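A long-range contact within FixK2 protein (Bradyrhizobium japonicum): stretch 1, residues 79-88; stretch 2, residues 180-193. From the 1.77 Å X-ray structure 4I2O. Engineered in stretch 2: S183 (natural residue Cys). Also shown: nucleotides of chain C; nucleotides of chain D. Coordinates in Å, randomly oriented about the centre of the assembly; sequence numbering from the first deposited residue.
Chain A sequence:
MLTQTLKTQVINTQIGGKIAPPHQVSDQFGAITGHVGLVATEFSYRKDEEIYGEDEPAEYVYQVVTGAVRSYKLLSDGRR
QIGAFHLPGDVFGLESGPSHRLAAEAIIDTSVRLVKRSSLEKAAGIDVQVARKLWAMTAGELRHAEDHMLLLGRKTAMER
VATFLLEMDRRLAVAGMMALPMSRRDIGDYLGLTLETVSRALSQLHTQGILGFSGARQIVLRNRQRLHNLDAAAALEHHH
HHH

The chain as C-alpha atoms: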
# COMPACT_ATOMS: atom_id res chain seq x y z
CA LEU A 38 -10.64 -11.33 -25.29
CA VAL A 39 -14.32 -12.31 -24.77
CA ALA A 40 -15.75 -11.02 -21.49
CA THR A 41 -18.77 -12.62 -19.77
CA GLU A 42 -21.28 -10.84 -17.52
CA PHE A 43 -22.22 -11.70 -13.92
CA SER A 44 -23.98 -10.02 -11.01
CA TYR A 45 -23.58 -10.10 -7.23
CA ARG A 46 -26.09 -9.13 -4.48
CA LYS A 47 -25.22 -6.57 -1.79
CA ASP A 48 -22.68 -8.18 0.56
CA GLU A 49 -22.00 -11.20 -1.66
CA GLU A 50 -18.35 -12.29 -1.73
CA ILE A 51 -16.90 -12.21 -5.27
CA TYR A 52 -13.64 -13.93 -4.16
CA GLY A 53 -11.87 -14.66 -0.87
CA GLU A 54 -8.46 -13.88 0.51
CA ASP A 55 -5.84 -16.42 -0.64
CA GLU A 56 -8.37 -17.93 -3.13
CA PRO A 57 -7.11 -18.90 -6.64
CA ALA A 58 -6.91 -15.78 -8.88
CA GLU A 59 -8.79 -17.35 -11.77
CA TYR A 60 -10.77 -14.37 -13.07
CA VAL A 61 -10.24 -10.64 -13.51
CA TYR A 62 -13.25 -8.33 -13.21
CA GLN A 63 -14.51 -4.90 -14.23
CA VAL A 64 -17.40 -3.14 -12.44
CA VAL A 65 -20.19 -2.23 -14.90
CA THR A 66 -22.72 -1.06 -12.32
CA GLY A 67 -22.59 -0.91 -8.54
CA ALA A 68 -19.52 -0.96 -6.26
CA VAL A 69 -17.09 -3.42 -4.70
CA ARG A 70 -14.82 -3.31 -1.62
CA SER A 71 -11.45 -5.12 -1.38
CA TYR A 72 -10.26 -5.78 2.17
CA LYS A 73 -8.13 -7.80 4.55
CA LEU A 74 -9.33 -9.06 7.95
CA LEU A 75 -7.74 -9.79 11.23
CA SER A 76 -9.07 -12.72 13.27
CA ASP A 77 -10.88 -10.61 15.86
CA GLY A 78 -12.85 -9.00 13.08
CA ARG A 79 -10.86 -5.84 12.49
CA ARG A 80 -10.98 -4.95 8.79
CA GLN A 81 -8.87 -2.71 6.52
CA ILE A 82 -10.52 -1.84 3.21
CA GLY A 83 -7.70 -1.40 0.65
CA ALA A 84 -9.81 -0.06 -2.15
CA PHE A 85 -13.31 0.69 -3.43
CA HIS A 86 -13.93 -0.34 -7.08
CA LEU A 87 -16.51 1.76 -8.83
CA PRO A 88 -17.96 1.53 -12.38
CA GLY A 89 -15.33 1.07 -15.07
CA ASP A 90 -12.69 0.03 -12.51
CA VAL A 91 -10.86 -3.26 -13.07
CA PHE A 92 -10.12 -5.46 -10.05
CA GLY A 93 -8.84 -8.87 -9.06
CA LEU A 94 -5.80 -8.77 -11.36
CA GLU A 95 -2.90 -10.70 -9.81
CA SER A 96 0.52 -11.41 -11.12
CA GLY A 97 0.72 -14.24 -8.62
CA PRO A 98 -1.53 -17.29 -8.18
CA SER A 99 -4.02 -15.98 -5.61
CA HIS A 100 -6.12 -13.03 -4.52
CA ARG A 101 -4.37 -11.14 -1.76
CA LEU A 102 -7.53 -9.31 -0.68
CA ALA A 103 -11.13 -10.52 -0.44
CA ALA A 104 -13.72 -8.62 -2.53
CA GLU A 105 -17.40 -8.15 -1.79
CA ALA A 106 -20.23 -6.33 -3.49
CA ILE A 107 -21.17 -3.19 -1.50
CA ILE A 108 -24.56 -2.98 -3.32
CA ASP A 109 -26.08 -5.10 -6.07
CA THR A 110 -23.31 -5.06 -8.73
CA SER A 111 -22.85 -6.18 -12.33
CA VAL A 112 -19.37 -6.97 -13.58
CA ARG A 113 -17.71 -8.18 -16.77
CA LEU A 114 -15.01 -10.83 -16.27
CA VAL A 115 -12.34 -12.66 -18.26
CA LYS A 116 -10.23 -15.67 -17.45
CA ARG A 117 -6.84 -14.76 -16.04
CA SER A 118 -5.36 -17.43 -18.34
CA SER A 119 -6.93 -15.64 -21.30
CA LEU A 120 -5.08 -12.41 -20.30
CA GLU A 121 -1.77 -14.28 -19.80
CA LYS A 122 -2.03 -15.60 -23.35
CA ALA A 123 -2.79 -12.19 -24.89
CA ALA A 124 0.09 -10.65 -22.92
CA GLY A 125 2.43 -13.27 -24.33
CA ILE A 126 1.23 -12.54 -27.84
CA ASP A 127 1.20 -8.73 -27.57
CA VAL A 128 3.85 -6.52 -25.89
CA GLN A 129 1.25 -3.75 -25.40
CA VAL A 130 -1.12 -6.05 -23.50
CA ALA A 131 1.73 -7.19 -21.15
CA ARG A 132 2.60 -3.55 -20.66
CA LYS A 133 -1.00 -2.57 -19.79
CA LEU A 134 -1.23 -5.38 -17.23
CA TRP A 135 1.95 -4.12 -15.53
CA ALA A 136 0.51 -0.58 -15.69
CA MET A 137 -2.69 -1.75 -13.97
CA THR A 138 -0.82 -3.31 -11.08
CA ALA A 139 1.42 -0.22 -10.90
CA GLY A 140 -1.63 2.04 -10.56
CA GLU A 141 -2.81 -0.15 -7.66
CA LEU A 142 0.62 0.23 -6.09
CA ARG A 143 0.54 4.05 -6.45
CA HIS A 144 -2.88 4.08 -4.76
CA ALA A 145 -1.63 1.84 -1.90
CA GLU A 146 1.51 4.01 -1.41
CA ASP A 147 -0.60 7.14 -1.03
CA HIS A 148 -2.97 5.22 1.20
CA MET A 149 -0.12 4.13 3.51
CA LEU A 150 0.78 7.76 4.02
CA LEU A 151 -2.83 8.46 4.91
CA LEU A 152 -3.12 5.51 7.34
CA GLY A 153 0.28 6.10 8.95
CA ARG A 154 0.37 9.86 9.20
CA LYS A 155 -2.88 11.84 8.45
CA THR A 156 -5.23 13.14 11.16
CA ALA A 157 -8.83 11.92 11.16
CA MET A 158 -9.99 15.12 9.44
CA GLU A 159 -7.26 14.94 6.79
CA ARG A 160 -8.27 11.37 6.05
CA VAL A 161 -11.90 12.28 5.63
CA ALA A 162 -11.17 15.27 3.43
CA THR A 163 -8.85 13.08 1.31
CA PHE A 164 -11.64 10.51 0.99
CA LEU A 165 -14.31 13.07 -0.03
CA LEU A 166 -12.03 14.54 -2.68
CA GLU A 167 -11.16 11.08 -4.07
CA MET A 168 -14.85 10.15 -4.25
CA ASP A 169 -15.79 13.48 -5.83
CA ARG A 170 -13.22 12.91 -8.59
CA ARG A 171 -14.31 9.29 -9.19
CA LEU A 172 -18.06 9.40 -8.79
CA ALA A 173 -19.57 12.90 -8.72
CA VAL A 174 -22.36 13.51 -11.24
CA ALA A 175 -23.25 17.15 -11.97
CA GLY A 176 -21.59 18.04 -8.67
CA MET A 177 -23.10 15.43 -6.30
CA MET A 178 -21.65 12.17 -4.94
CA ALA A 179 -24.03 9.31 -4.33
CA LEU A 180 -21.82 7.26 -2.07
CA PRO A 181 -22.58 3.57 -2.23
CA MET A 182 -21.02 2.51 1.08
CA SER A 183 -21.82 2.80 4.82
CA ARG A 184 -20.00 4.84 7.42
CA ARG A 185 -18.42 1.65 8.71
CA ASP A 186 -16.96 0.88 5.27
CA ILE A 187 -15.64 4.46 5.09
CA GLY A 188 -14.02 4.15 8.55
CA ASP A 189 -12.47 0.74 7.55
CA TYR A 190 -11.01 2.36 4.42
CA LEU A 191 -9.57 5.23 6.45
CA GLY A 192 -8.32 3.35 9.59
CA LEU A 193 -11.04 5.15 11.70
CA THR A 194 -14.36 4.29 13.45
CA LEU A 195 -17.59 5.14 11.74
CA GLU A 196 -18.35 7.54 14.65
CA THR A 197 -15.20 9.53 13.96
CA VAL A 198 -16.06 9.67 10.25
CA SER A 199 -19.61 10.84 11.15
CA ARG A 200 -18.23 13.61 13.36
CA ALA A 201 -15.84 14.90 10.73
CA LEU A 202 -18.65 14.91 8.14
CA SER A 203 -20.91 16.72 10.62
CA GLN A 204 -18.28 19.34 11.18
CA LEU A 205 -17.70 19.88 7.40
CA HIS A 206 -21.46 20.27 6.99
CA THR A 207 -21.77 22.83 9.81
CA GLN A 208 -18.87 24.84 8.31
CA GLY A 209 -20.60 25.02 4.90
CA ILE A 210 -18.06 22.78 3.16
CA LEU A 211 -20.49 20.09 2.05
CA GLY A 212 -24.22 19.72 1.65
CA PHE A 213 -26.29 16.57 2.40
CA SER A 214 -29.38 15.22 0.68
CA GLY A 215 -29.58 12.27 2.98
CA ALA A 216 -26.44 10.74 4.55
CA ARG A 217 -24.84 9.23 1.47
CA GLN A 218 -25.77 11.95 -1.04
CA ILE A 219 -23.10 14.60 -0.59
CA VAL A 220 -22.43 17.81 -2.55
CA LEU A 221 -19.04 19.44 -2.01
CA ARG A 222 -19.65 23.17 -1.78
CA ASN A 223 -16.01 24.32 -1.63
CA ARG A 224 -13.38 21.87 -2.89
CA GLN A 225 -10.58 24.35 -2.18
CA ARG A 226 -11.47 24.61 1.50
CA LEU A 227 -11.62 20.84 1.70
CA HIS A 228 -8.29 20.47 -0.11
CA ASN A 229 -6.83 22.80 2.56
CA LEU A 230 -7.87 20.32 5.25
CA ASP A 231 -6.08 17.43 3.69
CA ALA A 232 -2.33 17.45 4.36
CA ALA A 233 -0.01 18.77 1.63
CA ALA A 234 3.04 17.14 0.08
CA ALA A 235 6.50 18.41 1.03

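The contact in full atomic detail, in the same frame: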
# COMPACT_ATOMS: atom_id res chain seq x y z
N ARG A 79 -11.29 -7.12 13.03
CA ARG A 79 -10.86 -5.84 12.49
C ARG A 79 -10.64 -5.92 10.99
O ARG A 79 -10.17 -6.94 10.50
CB ARG A 79 -9.53 -5.46 13.16
CG ARG A 79 -9.72 -4.88 14.61
CD ARG A 79 -8.24 -4.66 15.12
NE ARG A 79 -7.69 -5.95 15.56
CZ ARG A 79 -6.45 -6.11 16.00
NH1 ARG A 79 -5.64 -5.06 16.03
NH2 ARG A 79 -6.02 -7.31 16.41
N ARG A 80 -10.97 -4.86 10.25
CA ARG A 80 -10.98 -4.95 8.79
C ARG A 80 -10.37 -3.68 8.19
O ARG A 80 -10.70 -2.59 8.64
CB ARG A 80 -12.46 -5.01 8.30
CG ARG A 80 -12.50 -4.99 6.78
CD ARG A 80 -14.00 -5.16 6.36
NE ARG A 80 -14.70 -3.93 6.66
CZ ARG A 80 -15.92 -3.62 6.19
NH1 ARG A 80 -16.49 -4.40 5.26
NH2 ARG A 80 -16.51 -2.49 6.58
N GLN A 81 -9.42 -3.82 7.25
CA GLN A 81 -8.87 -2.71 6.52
C GLN A 81 -9.40 -2.87 5.10
O GLN A 81 -9.12 -3.91 4.44
CB GLN A 81 -7.31 -2.72 6.52
CG GLN A 81 -6.77 -1.62 5.61
CD GLN A 81 -7.08 -0.24 6.11
OE1 GLN A 81 -6.94 0.04 7.33
NE2 GLN A 81 -7.43 0.67 5.17
N ILE A 82 -10.19 -1.89 4.65
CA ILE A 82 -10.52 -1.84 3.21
C ILE A 82 -9.36 -1.17 2.42
O ILE A 82 -8.96 0.01 2.68
CB ILE A 82 -11.86 -1.08 3.04
CG1 ILE A 82 -12.99 -1.99 3.52
CG2 ILE A 82 -12.08 -0.81 1.52
CD1 ILE A 82 -14.38 -1.27 3.59
N GLY A 83 -8.81 -1.89 1.42
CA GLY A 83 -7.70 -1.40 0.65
C GLY A 83 -8.14 -0.58 -0.52
O GLY A 83 -7.40 0.32 -0.96
N ALA A 84 -9.38 -0.81 -1.00
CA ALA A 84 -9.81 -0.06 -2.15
C ALA A 84 -11.30 -0.23 -2.34
O ALA A 84 -11.87 -1.28 -1.99
CB ALA A 84 -9.07 -0.56 -3.46
N PHE A 85 -11.89 0.78 -2.94
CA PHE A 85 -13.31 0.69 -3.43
C PHE A 85 -13.22 0.65 -4.94
O PHE A 85 -12.45 1.41 -5.53
CB PHE A 85 -14.05 1.92 -3.03
CG PHE A 85 -14.35 2.00 -1.55
CD1 PHE A 85 -15.20 1.03 -0.95
CD2 PHE A 85 -13.80 3.00 -0.76
CE1 PHE A 85 -15.48 1.07 0.40
CE2 PHE A 85 -14.15 3.08 0.63
CZ PHE A 85 -14.99 2.09 1.21
N HIS A 86 -13.96 -0.26 -5.59
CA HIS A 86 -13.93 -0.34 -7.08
C HIS A 86 -15.29 0.07 -7.56
O HIS A 86 -16.31 -0.39 -7.04
CB HIS A 86 -13.68 -1.77 -7.50
CG HIS A 86 -12.50 -2.37 -6.80
ND1 HIS A 86 -11.25 -1.84 -6.93
CD2 HIS A 86 -12.38 -3.42 -5.95
CE1 HIS A 86 -10.38 -2.59 -6.24
NE2 HIS A 86 -11.06 -3.52 -5.61
N LEU A 87 -15.30 1.05 -8.45
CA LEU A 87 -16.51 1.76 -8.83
C LEU A 87 -16.68 1.48 -10.35
O LEU A 87 -15.82 0.86 -10.95
CB LEU A 87 -16.29 3.25 -8.55
CG LEU A 87 -16.07 3.59 -7.08
CD1 LEU A 87 -15.78 5.07 -6.99
CD2 LEU A 87 -17.34 3.24 -6.22
N PRO A 88 -17.78 1.92 -10.98
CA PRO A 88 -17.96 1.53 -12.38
C PRO A 88 -16.83 1.94 -13.34
O PRO A 88 -16.30 3.09 -13.30
CB PRO A 88 -19.27 2.23 -12.77
CG PRO A 88 -20.03 2.27 -11.47
CD PRO A 88 -18.99 2.51 -10.40
N LEU A 180 -22.85 8.17 -2.58
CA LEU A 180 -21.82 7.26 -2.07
C LEU A 180 -22.49 5.92 -1.89
O LEU A 180 -23.65 5.87 -1.41
CB LEU A 180 -21.37 7.75 -0.68
CG LEU A 180 -20.44 8.96 -0.70
CD1 LEU A 180 -20.10 9.31 0.77
CD2 LEU A 180 -19.18 8.75 -1.57
N PRO A 181 -21.84 4.85 -2.33
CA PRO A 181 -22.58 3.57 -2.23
C PRO A 181 -22.38 2.85 -0.91
O PRO A 181 -23.15 1.90 -0.66
CB PRO A 181 -21.97 2.70 -3.34
CG PRO A 181 -20.48 3.23 -3.42
CD PRO A 181 -20.70 4.76 -3.28
N MET A 182 -21.39 3.26 -0.09
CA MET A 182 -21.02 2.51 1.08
C MET A 182 -21.41 3.21 2.42
O MET A 182 -21.64 4.46 2.48
CB MET A 182 -19.47 2.26 1.02
CG MET A 182 -18.63 3.51 1.39
SD MET A 182 -18.64 4.88 0.25
CE MET A 182 -17.57 4.37 -1.11
N SER A 183 -21.47 2.39 3.47
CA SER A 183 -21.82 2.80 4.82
C SER A 183 -20.69 3.54 5.49
O SER A 183 -19.56 3.55 5.00
CB SER A 183 -22.10 1.54 5.66
OG SER A 183 -20.87 0.82 5.78
N ARG A 184 -21.00 4.13 6.64
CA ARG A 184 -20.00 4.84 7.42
C ARG A 184 -18.95 3.86 7.96
O ARG A 184 -17.74 4.19 8.15
CB ARG A 184 -20.73 5.61 8.60
CG ARG A 184 -21.71 6.76 8.11
CD ARG A 184 -20.94 7.89 7.37
NE ARG A 184 -21.78 9.11 7.26
CZ ARG A 184 -22.29 9.60 6.12
NH1 ARG A 184 -22.12 8.97 4.92
NH2 ARG A 184 -22.98 10.73 6.19
N ARG A 185 -19.37 2.63 8.23
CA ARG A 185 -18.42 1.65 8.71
C ARG A 185 -17.43 1.27 7.58
O ARG A 185 -16.21 1.07 7.84
CB ARG A 185 -19.18 0.39 9.15
CG ARG A 185 -18.22 -0.73 9.65
CD ARG A 185 -19.04 -1.95 10.14
NE ARG A 185 -19.60 -1.64 11.47
CZ ARG A 185 -18.81 -1.56 12.56
NH1 ARG A 185 -17.48 -1.82 12.48
NH2 ARG A 185 -19.32 -1.24 13.72
N ASP A 186 -17.93 1.15 6.35
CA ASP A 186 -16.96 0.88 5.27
C ASP A 186 -16.03 2.08 5.13
O ASP A 186 -14.81 1.92 4.89
CB ASP A 186 -17.68 0.70 3.92
CG ASP A 186 -18.27 -0.67 3.73
OD1 ASP A 186 -18.30 -1.49 4.65
OD2 ASP A 186 -18.77 -0.91 2.60
N ILE A 187 -16.56 3.31 5.21
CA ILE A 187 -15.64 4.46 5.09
C ILE A 187 -14.59 4.42 6.20
O ILE A 187 -13.42 4.66 5.94
CB ILE A 187 -16.36 5.81 5.10
CG1 ILE A 187 -17.36 5.85 3.88
CG2 ILE A 187 -15.40 6.98 5.00
CD1 ILE A 187 -18.34 7.06 3.98
N GLY A 188 -15.01 4.23 7.45
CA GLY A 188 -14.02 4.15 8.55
C GLY A 188 -13.02 3.03 8.27
O GLY A 188 -11.84 3.26 8.49
N ASP A 189 -13.45 1.83 7.82
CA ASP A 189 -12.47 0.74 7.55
C ASP A 189 -11.57 0.98 6.36
O ASP A 189 -10.47 0.43 6.32
CB ASP A 189 -13.14 -0.68 7.44
CG ASP A 189 -13.73 -1.13 8.74
OD1 ASP A 189 -13.26 -0.64 9.80
OD2 ASP A 189 -14.58 -2.06 8.74
N TYR A 190 -11.95 1.92 5.47
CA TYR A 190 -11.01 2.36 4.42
C TYR A 190 -10.00 3.33 4.97
O TYR A 190 -8.82 3.32 4.59
CB TYR A 190 -11.85 3.08 3.33
CG TYR A 190 -11.11 3.59 2.08
CD1 TYR A 190 -10.30 2.74 1.29
CD2 TYR A 190 -11.26 4.90 1.67
CE1 TYR A 190 -9.71 3.20 0.10
CE2 TYR A 190 -10.67 5.36 0.47
CZ TYR A 190 -9.92 4.50 -0.30
OH TYR A 190 -9.35 4.91 -1.50
N LEU A 191 -10.42 4.13 5.95
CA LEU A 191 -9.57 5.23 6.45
C LEU A 191 -8.87 4.91 7.79
O LEU A 191 -8.23 5.79 8.34
CB LEU A 191 -10.41 6.54 6.69
CG LEU A 191 -11.14 7.05 5.43
CD1 LEU A 191 -11.98 8.33 5.80
CD2 LEU A 191 -10.03 7.32 4.37
N GLY A 192 -8.99 3.69 8.32
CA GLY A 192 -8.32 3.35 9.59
C GLY A 192 -8.97 4.08 10.75
O GLY A 192 -8.31 4.38 11.75
N LEU A 193 -10.27 4.36 10.64
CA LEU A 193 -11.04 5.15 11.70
C LEU A 193 -12.32 4.40 12.05
O LEU A 193 -12.71 3.49 11.35
CB LEU A 193 -11.47 6.55 11.14
CG LEU A 193 -10.33 7.49 10.69
CD1 LEU A 193 -10.91 8.72 9.98
CD2 LEU A 193 -9.51 7.89 11.98
P DA C 7 -24.74 4.62 7.10
OP1 DA C 7 -24.59 5.10 5.71
OP2 DA C 7 -23.62 3.86 7.78
O5' DA C 7 -25.07 5.81 8.08
C5' DA C 7 -26.23 6.74 7.75
C4' DA C 7 -26.32 7.73 8.92
O4' DA C 7 -26.88 7.03 10.06
C3' DA C 7 -25.00 8.34 9.35
O3' DA C 7 -25.19 9.76 9.04
C2' DA C 7 -24.91 8.07 10.89
C1' DA C 7 -26.38 7.68 11.21
N9 DA C 7 -26.45 6.68 12.27
C8 DA C 7 -25.89 5.42 12.28
N7 DA C 7 -26.13 4.72 13.37
C5 DA C 7 -26.96 5.56 14.13
C6 DA C 7 -27.55 5.41 15.39
N6 DA C 7 -27.37 4.25 16.05
N1 DA C 7 -28.34 6.44 15.88
C2 DA C 7 -28.41 7.54 15.09
N3 DA C 7 -27.84 7.78 13.86
C4 DA C 7 -27.16 6.76 13.46
P DT C 8 -24.05 10.86 9.51
OP1 DT C 8 -24.31 12.07 8.61
OP2 DT C 8 -22.80 10.16 9.76
O5' DT C 8 -24.58 11.36 11.00
C5' DT C 8 -25.88 11.95 10.98
C4' DT C 8 -26.24 12.24 12.42
O4' DT C 8 -26.30 11.02 13.19
C3' DT C 8 -25.22 13.12 13.17
O3' DT C 8 -26.00 14.18 13.65
C2' DT C 8 -24.65 12.34 14.35
C1' DT C 8 -25.74 11.31 14.51
N1 DT C 8 -25.31 9.95 15.06
C2 DT C 8 -25.88 9.44 16.24
O2 DT C 8 -26.67 10.05 16.97
N3 DT C 8 -25.50 8.19 16.60
C4 DT C 8 -24.58 7.37 15.90
O4 DT C 8 -24.36 6.23 16.30
C5 DT C 8 -24.01 7.94 14.68
C7 DT C 8 -23.00 7.13 13.87
C6 DT C 8 -24.40 9.19 14.30
P DA D 19 -10.66 6.12 15.78
OP1 DA D 19 -10.07 5.08 14.89
OP2 DA D 19 -11.92 6.82 15.37
O5' DA D 19 -10.81 5.44 17.20
C5' DA D 19 -9.70 4.89 17.89
C4' DA D 19 -10.23 4.07 19.06
O4' DA D 19 -10.66 4.98 20.12
C3' DA D 19 -11.46 3.18 18.80
O3' DA D 19 -11.13 1.93 19.51
C2' DA D 19 -12.66 3.94 19.36
C1' DA D 19 -12.02 4.83 20.45
N9 DA D 19 -12.61 6.16 20.48
C8 DA D 19 -12.80 7.07 19.47
N7 DA D 19 -13.37 8.22 19.84
C5 DA D 19 -13.55 8.05 21.20
C6 DA D 19 -14.06 8.93 22.17
N6 DA D 19 -14.52 10.17 21.87
N1 DA D 19 -14.11 8.48 23.45
C2 DA D 19 -13.63 7.24 23.70
N3 DA D 19 -13.09 6.34 22.89
C4 DA D 19 -13.10 6.79 21.61
O HOH W 1 -12.48 -2.79 11.62
O HOH W 2 -19.47 -4.05 5.26
O HOH W 3 -10.31 3.05 -3.64

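Strand 80-86 meets the helix that begins at R184 nearly at right angles: their N-to-C directions differ by 81° and their axes approach to 5.8 Å. At the tightest pairing, the CA atoms of I82 and Y190 lie 4.4 Å apart. The two stretches together bury 638 Å².

The main bump from the strand is F85, whose CA-to-CB bond points toward the helical stretch. Its ring occupies a hollow lined by M182, D186 and Y190. M182 CE lies 3.8 Å from the centroid of the F85 ring and only 4° off the ring normal, so the methyl sits over one face in a CH-pi contact. The F85 edge is directed at the face of Y190, with centroids 4.7 Å apart and planes at 53°; the closest atoms, F85 CE2 and Y190 CG, are 3.4 Å apart. The tip also reaches the helix backbone, with F85 CZ 3.7 Å from D186 O.

Y190 in turn lies along the strand, its ring edge near I82 O, which is 3.3 Å from Y190 CD1. Water 3 links the two aromatic residues, accepting from F85 N (2.9 Å) and donating to Y190 OH (3.0 Å). I82 fills the neighbouring space: its CD1 lies 3.9 Å from D186 CB and 4.1 Å from D189 CB. Its backbone is anchored by a hydrogen bond from I82 N to D189 O (2.9 Å, 154°).

Beyond this packing, the CA-to-CB bond of R80 points sideways, but the end of the side chain comes nearer the helix. Salt bridges join R80 NE to D189 OD2 and R80 NH2 to D186 OD1, both at 2.8 Å; the carboxylate oxygens lie near the guanidinium plane, which suits donors whose N-H bonds lie in that plane. The CA-to-CB bond of Q81 points away, yet the end of its side chain comes nearer the helix, and Q81 NE2 gives Y190 O a weak hydrogen bond (3.0 Å, 134°).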